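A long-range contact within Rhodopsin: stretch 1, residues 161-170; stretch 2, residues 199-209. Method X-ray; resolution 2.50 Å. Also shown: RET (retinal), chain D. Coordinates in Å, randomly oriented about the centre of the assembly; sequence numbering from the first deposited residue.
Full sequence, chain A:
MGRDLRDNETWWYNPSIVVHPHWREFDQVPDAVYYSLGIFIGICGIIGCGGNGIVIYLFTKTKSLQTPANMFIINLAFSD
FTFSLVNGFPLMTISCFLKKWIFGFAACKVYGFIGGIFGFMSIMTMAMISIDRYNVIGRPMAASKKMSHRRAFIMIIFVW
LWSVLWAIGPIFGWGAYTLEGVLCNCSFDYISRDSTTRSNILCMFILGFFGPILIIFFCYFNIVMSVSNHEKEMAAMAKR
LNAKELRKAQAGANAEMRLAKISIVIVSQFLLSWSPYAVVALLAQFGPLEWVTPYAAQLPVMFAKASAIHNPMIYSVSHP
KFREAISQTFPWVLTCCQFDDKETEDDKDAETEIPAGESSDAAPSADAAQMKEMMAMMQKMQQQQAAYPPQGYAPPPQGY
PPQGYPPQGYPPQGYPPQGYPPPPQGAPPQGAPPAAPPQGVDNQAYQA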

ATOM      1  N   LEU A 161     -13.003  -8.570  -1.881  1.00 55.76           N
ATOM      2  CA  LEU A 161     -14.217  -8.638  -1.078  1.00 54.94           C
ATOM      3  C   LEU A 161     -14.001  -7.937   0.253  1.00 55.74           C
ATOM      4  O   LEU A 161     -14.788  -7.074   0.656  1.00 56.49           O
ATOM      5  N   TRP A 162     -12.928  -8.309   0.936  1.00 54.85           N
ATOM      6  CA  TRP A 162     -12.591  -7.713   2.217  1.00 56.70           C
ATOM      7  C   TRP A 162     -12.574  -6.185   2.110  1.00 55.78           C
ATOM      8  O   TRP A 162     -13.330  -5.498   2.796  1.00 54.64           O
ATOM      9  N   SER A 163     -11.724  -5.663   1.227  1.00 55.56           N
ATOM     10  CA  SER A 163     -11.586  -4.220   1.021  1.00 54.28           C
ATOM     11  C   SER A 163     -12.905  -3.492   0.772  1.00 53.71           C
ATOM     12  O   SER A 163     -13.171  -2.453   1.369  1.00 53.35           O
ATOM     13  N   VAL A 164     -13.724  -4.025  -0.122  1.00 52.72           N
ATOM     14  CA  VAL A 164     -14.987  -3.380  -0.399  1.00 52.72           C
ATOM     15  C   VAL A 164     -15.860  -3.421   0.846  1.00 53.69           C
ATOM     16  O   VAL A 164     -16.462  -2.412   1.225  1.00 53.58           O
ATOM     17  N   LEU A 165     -15.907  -4.587   1.488  1.00 52.74           N
ATOM     18  CA  LEU A 165     -16.711  -4.787   2.686  1.00 53.35           C
ATOM     19  C   LEU A 165     -16.527  -3.765   3.802  1.00 53.48           C
ATOM     20  O   LEU A 165     -17.502  -3.235   4.342  1.00 52.26           O
ATOM     21  N   TRP A 166     -15.282  -3.485   4.159  1.00 54.66           N
ATOM     22  CA  TRP A 166     -15.026  -2.549   5.240  1.00 57.04           C
ATOM     23  C   TRP A 166     -15.002  -1.086   4.841  1.00 55.82           C
ATOM     24  O   TRP A 166     -14.830  -0.215   5.691  1.00 58.77           O
ATOM     25  N   ALA A 167     -15.188  -0.810   3.556  1.00 54.76           N
ATOM     26  CA  ALA A 167     -15.185   0.567   3.091  1.00 52.70           C
ATOM     27  C   ALA A 167     -16.556   0.994   2.597  1.00 51.51           C
ATOM     28  O   ALA A 167     -16.834   2.189   2.480  1.00 50.62           O
ATOM     29  N   ILE A 168     -17.424   0.024   2.333  1.00 49.16           N
ATOM     30  CA  ILE A 168     -18.743   0.349   1.814  1.00 51.34           C
ATOM     31  C   ILE A 168     -19.779   0.762   2.855  1.00 53.02           C
ATOM     32  O   ILE A 168     -20.856   1.250   2.502  1.00 54.88           O
ATOM     33  N   GLY A 169     -19.455   0.583   4.132  1.00 52.37           N
ATOM     34  CA  GLY A 169     -20.387   0.944   5.182  1.00 46.48           C
ATOM     35  C   GLY A 169     -21.021   2.303   4.967  1.00 45.93           C
ATOM     36  O   GLY A 169     -22.228   2.399   4.759  1.00 46.12           O
ATOM     37  N   PRO A 170     -20.228   3.381   4.996  1.00 45.76           N
ATOM     38  CA  PRO A 170     -20.744   4.734   4.804  1.00 45.73           C
ATOM     39  C   PRO A 170     -21.603   4.907   3.552  1.00 47.45           C
ATOM     40  O   PRO A 170     -22.412   5.841   3.464  1.00 46.45           O
ATOM     41  N   SER A 199     -19.351   2.639  15.428  1.00 56.04           N
ATOM     42  CA  SER A 199     -19.172   1.208  15.175  1.00 57.66           C
ATOM     43  C   SER A 199     -18.455   1.006  13.845  1.00 58.01           C
ATOM     44  O   SER A 199     -17.574   0.146  13.723  1.00 58.38           O
ATOM     45  N   ASN A 200     -18.826   1.802  12.850  1.00 57.66           N
ATOM     46  CA  ASN A 200     -18.195   1.703  11.545  1.00 57.45           C
ATOM     47  C   ASN A 200     -16.727   2.099  11.655  1.00 55.99           C
ATOM     48  O   ASN A 200     -15.870   1.494  11.017  1.00 57.14           O
ATOM     49  N   ILE A 201     -16.431   3.112  12.462  1.00 53.48           N
ATOM     50  CA  ILE A 201     -15.039   3.518  12.647  1.00 52.54           C
ATOM     51  C   ILE A 201     -14.290   2.369  13.307  1.00 54.63           C
ATOM     52  O   ILE A 201     -13.237   1.945  12.834  1.00 55.05           O
ATOM     53  N   LEU A 202     -14.836   1.859  14.406  1.00 57.40           N
ATOM     54  CA  LEU A 202     -14.191   0.759  15.114  1.00 59.34           C
ATOM     55  C   LEU A 202     -13.965  -0.425  14.179  1.00 59.46           C
ATOM     56  O   LEU A 202     -12.955  -1.130  14.278  1.00 59.18           O
ATOM     57  N   CYS A 203     -14.908  -0.637  13.267  1.00 58.07           N
ATOM     58  CA  CYS A 203     -14.796  -1.723  12.306  1.00 57.53           C
ATOM     59  C   CYS A 203     -13.671  -1.449  11.309  1.00 54.93           C
ATOM     60  O   CYS A 203     -12.900  -2.353  10.962  1.00 51.70           O
ATOM     61  N   MET A 204     -13.592  -0.203  10.846  1.00 52.04           N
ATOM     62  CA  MET A 204     -12.565   0.183   9.895  1.00 50.82           C
ATOM     63  C   MET A 204     -11.192  -0.051  10.492  1.00 52.04           C
ATOM     64  O   MET A 204     -10.360  -0.756   9.910  1.00 54.13           O
ATOM     65  N   PHE A 205     -10.961   0.537  11.661  1.00 51.84           N
ATOM     66  CA  PHE A 205      -9.690   0.406  12.353  1.00 50.50           C
ATOM     67  C   PHE A 205      -9.318  -1.026  12.714  1.00 53.41           C
ATOM     68  O   PHE A 205      -8.195  -1.462  12.489  1.00 54.79           O
ATOM     69  N   ILE A 206     -10.261  -1.765  13.278  1.00 56.31           N
ATOM     70  CA  ILE A 206      -9.984  -3.136  13.685  1.00 57.31           C
ATOM     71  C   ILE A 206      -9.988  -4.132  12.525  1.00 57.08           C
ATOM     72  O   ILE A 206      -9.017  -4.863  12.332  1.00 56.51           O
ATOM     73  N   LEU A 207     -11.063  -4.159  11.743  1.00 57.45           N
ATOM     74  CA  LEU A 207     -11.132  -5.094  10.622  1.00 60.66           C
ATOM     75  C   LEU A 207     -10.285  -4.672   9.423  1.00 60.52           C
ATOM     76  O   LEU A 207      -9.552  -5.474   8.852  1.00 59.47           O
ATOM     77  N   GLY A 208     -10.386  -3.408   9.043  1.00 62.39           N
ATOM     78  CA  GLY A 208      -9.630  -2.932   7.905  1.00 63.95           C
ATOM     79  C   GLY A 208      -8.149  -2.729   8.140  1.00 65.37           C
ATOM     80  O   GLY A 208      -7.333  -3.067   7.283  1.00 67.15           O
ATOM     81  N   PHE A 209      -7.789  -2.190   9.299  1.00 65.66           N
ATOM     82  CA  PHE A 209      -6.393  -1.911   9.610  1.00 63.95           C
ATOM     83  C   PHE A 209      -5.689  -2.959  10.481  1.00 64.54           C
ATOM     84  O   PHE A 209      -4.826  -3.694   9.992  1.00 65.28           O
TER

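The helix of stretch 2 runs nearly antiparallel to the helix of stretch 1, with an angle of 169° between their directions and a closest axial approach of 9.6 Å; together the stretches bury 412 Å². Ser199 lies out of reach, its OG satisfied elsewhere in the structure. Asn200, a t rotamer, points toward stretch 1 beside Gly169, whose lack of a side chain makes the fit possible: ND2 of Asn200 lies 3.8 Å from Gly169 CA, and a CB on Gly169 would clash with that nitrogen. OD1 of Asn200 approaches Pro170 CG at 3.3 Å. Water 1 bridges the stretches, accepting from Asn200 ND2 (3.3 Å) and Gly169 N (2.8 Å) and donating to Leu165 O (3.1 Å).

Ile201 and Leu202 take no part, but Cys203 (chi1 m) points in, its CB 4.4 Å from Trp166 CE3. Met204 starts sideways, yet its extended chain (m, t, t) brings its end nearer, with Met204 CE 4.0 Å from Pro170 CG, while SD reaches retinal C19 at 3.8 Å; closer to the backbone, Met204 CG lies 3.6 Å from Trp166 O. Phe205, also m, turns a ring face to the ligand instead, with CD2 3.7 Å from retinal C16.

Past Ile206, which makes no contact, Leu207 (m, m) packs against two indoles. Leu207 CB covers one face of Trp166 (chi1 m), 3.4 Å from Trp166 CE2, in a CH-pi contact 3.5 Å from the centroid of the five-membered ring. Trp162, a t rotamer, leaves its backbone sideways but brings its ring edge to the Leu207 carbonyl, with CZ2 3.0 Å from O. The backbone of Gly208 lies close to both indoles: its N is 4.2 Å from Trp166 CD1 and its CA 4.3 Å from Trp162 NE1. Phe209 (chi1 t) points away from stretch 1 and packs a ring face against retinal, CD2 to C2 at 3.7 Å.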

ATOM      1  CB  LEU A 161     -14.628 -10.091  -0.841  1.00 56.10           C
ATOM      2  CG  LEU A 161     -15.623 -10.624  -1.866  1.00 57.71           C
ATOM      3  CD1 LEU A 161     -16.824  -9.684  -1.911  1.00 59.29           C
ATOM      4  CD2 LEU A 161     -14.976 -10.708  -3.238  1.00 61.98           C
ATOM      5  CB  TRP A 162     -11.224  -8.234   2.663  1.00 62.44           C
ATOM      6  CG  TRP A 162     -10.795  -7.791   4.016  1.00 67.49           C
ATOM      7  CD1 TRP A 162     -10.007  -6.721   4.314  1.00 68.74           C
ATOM      8  CD2 TRP A 162     -11.116  -8.415   5.262  1.00 70.90           C
ATOM      9  NE1 TRP A 162      -9.810  -6.641   5.674  1.00 71.01           N
ATOM     10  CE2 TRP A 162     -10.483  -7.670   6.279  1.00 70.99           C
ATOM     11  CE3 TRP A 162     -11.878  -9.536   5.620  1.00 72.19           C
ATOM     12  CZ2 TRP A 162     -10.588  -8.009   7.633  1.00 72.04           C
ATOM     13  CZ3 TRP A 162     -11.982  -9.872   6.967  1.00 72.35           C
ATOM     14  CH2 TRP A 162     -11.338  -9.109   7.956  1.00 71.69           C
ATOM     15  CB  SER A 163     -10.648  -3.947  -0.142  1.00 53.85           C
ATOM     16  OG  SER A 163      -9.379  -4.509   0.103  1.00 53.25           O
ATOM     17  CB  VAL A 164     -15.725  -4.071  -1.555  1.00 52.55           C
ATOM     18  CG1 VAL A 164     -17.004  -3.307  -1.892  1.00 49.25           C
ATOM     19  CG2 VAL A 164     -14.809  -4.155  -2.756  1.00 47.81           C
ATOM     20  CB  LEU A 165     -16.454  -6.180   3.260  1.00 54.26           C
ATOM     21  CG  LEU A 165     -17.081  -6.451   4.630  1.00 52.93           C
ATOM     22  CD1 LEU A 165     -18.597  -6.272   4.564  1.00 52.49           C
ATOM     23  CD2 LEU A 165     -16.721  -7.851   5.064  1.00 53.44           C
ATOM     24  CB  TRP A 166     -13.726  -2.931   5.952  1.00 58.83           C
ATOM     25  CG  TRP A 166     -13.802  -4.310   6.511  1.00 61.80           C
ATOM     26  CD1 TRP A 166     -12.943  -5.339   6.270  1.00 63.30           C
ATOM     27  CD2 TRP A 166     -14.845  -4.838   7.337  1.00 63.37           C
ATOM     28  NE1 TRP A 166     -13.389  -6.483   6.888  1.00 66.03           N
ATOM     29  CE2 TRP A 166     -14.555  -6.203   7.551  1.00 65.27           C
ATOM     30  CE3 TRP A 166     -16.000  -4.293   7.917  1.00 64.36           C
ATOM     31  CZ2 TRP A 166     -15.380  -7.037   8.322  1.00 65.89           C
ATOM     32  CZ3 TRP A 166     -16.823  -5.121   8.686  1.00 64.90           C
ATOM     33  CH2 TRP A 166     -16.505  -6.479   8.880  1.00 65.44           C
ATOM     34  CB  ALA A 167     -14.163   0.743   1.982  1.00 50.22           C
ATOM     35  CB  ILE A 168     -19.300  -0.816   0.968  1.00 52.43           C
ATOM     36  CG1 ILE A 168     -20.345  -0.277  -0.008  1.00 52.33           C
ATOM     37  CG2 ILE A 168     -19.881  -1.902   1.869  1.00 48.74           C
ATOM     38  CD1 ILE A 168     -20.591  -1.189  -1.200  1.00 52.79           C
ATOM     39  CB  PRO A 170     -19.476   5.575   4.760  1.00 44.75           C
ATOM     40  CG  PRO A 170     -18.588   4.846   5.702  1.00 44.25           C
ATOM     41  CD  PRO A 170     -18.781   3.420   5.247  1.00 45.48           C
ATOM     42  CB  SER A 199     -20.525   0.480  15.157  1.00 59.06           C
ATOM     43  OG  SER A 199     -21.447   1.094  14.276  1.00 61.14           O
ATOM     44  CB  ASN A 200     -18.909   2.589  10.531  1.00 57.73           C
ATOM     45  CG  ASN A 200     -18.375   2.400   9.127  1.00 56.35           C
ATOM     46  OD1 ASN A 200     -17.761   3.300   8.556  1.00 57.07           O
ATOM     47  ND2 ASN A 200     -18.608   1.218   8.562  1.00 53.83           N
ATOM     48  CB  ILE A 201     -14.904   4.754  13.558  1.00 50.63           C
ATOM     49  CG1 ILE A 201     -15.432   5.991  12.839  1.00 48.29           C
ATOM     50  CG2 ILE A 201     -13.455   4.935  13.962  1.00 48.57           C
ATOM     51  CD1 ILE A 201     -15.337   7.251  13.639  1.00 46.45           C
ATOM     52  CB  LEU A 202     -15.040   0.336  16.315  1.00 60.71           C
ATOM     53  CG  LEU A 202     -15.175   1.430  17.379  1.00 61.28           C
ATOM     54  CD1 LEU A 202     -16.144   0.980  18.446  1.00 60.17           C
ATOM     55  CD2 LEU A 202     -13.810   1.747  17.977  1.00 59.03           C
ATOM     56  CB  CYS A 203     -16.112  -1.899  11.553  1.00 60.84           C
ATOM     57  SG  CYS A 203     -17.328  -2.898  12.410  1.00 66.96           S
ATOM     58  CB  MET A 204     -12.707   1.654   9.500  1.00 52.47           C
ATOM     59  CG  MET A 204     -13.686   1.898   8.359  1.00 53.64           C
ATOM     60  SD  MET A 204     -13.732   3.606   7.846  1.00 52.17           S
ATOM     61  CE  MET A 204     -14.888   3.513   6.496  1.00 53.85           C
ATOM     62  CB  PHE A 205      -9.721   1.251  13.619  1.00 48.60           C
ATOM     63  CG  PHE A 205      -9.330   2.680  13.400  1.00 46.45           C
ATOM     64  CD1 PHE A 205      -8.003   3.068  13.499  1.00 46.98           C
ATOM     65  CD2 PHE A 205     -10.276   3.629  13.073  1.00 43.37           C
ATOM     66  CE1 PHE A 205      -7.625   4.383  13.275  1.00 45.63           C
ATOM     67  CE2 PHE A 205      -9.907   4.942  12.848  1.00 45.29           C
ATOM     68  CZ  PHE A 205      -8.573   5.319  12.950  1.00 42.50           C
ATOM     69  CB  ILE A 206     -10.978  -3.565  14.788  1.00 58.23           C
ATOM     70  CG1 ILE A 206     -10.840  -2.607  15.972  1.00 59.75           C
ATOM     71  CG2 ILE A 206     -10.679  -4.973  15.253  1.00 56.86           C
ATOM     72  CD1 ILE A 206     -11.994  -2.638  16.946  1.00 61.38           C
ATOM     73  CB  LEU A 207     -12.579  -5.295  10.172  1.00 62.26           C
ATOM     74  CG  LEU A 207     -13.504  -6.076  11.111  1.00 62.71           C
ATOM     75  CD1 LEU A 207     -12.834  -7.386  11.513  1.00 59.34           C
ATOM     76  CD2 LEU A 207     -13.824  -5.239  12.337  1.00 61.79           C
ATOM     77  CB  PHE A 209      -6.308  -0.526  10.255  1.00 65.10           C
ATOM     78  CG  PHE A 209      -4.910   0.015  10.373  1.00 67.31           C
ATOM     79  CD1 PHE A 209      -3.945  -0.281   9.413  1.00 67.50           C
ATOM     80  CD2 PHE A 209      -4.573   0.869  11.418  1.00 66.21           C
ATOM     81  CE1 PHE A 209      -2.667   0.271   9.497  1.00 66.88           C
ATOM     82  CE2 PHE A 209      -3.298   1.423  11.509  1.00 64.11           C
ATOM     83  CZ  PHE A 209      -2.345   1.123  10.545  1.00 65.44           C
TER
HETATM   84  C1  RET D1000      -7.674   3.979   8.894  1.00 54.64           C
HETATM   85  C2  RET D1000      -6.349   3.545   9.584  1.00 56.03           C
HETATM   86  C3  RET D1000      -5.127   3.490   8.684  1.00 59.21           C
HETATM   87  C4  RET D1000      -5.369   2.677   7.401  1.00 58.46           C
HETATM   88  C5  RET D1000      -6.674   3.051   6.697  1.00 58.59           C
HETATM   89  C6  RET D1000      -7.727   3.643   7.348  1.00 57.36           C
HETATM   90  C7  RET D1000      -9.016   4.026   6.634  1.00 56.24           C
HETATM   91  C8  RET D1000      -9.139   5.083   5.719  1.00 54.05           C
HETATM   92  C9  RET D1000     -10.263   5.546   4.893  1.00 52.16           C
HETATM   93  C10 RET D1000      -9.948   6.595   4.122  1.00 49.84           C
HETATM   94  C11 RET D1000     -10.716   7.314   3.128  1.00 47.63           C
HETATM   95  C12 RET D1000     -10.322   8.387   2.376  1.00 49.35           C
HETATM   96  C13 RET D1000      -9.102   9.282   2.349  1.00 46.46           C
HETATM   97  C14 RET D1000      -8.979  10.240   1.381  1.00 41.26           C
HETATM   98  C15 RET D1000      -7.837  11.159   1.296  1.00 39.18           C
HETATM   99  C16 RET D1000      -8.851   3.331   9.624  1.00 52.61           C
HETATM  100  C17 RET D1000      -7.803   5.514   9.165  1.00 51.45           C
HETATM  101  C18 RET D1000      -6.596   2.679   5.239  1.00 58.95           C
HETATM  102  C19 RET D1000     -11.598   4.831   4.932  1.00 49.13           C
HETATM  103  C20 RET D1000      -8.044   9.053   3.452  1.00 45.59           C
HETATM  104  O   HOH W   1     -17.856  -0.666   6.020  1.00 61.18           O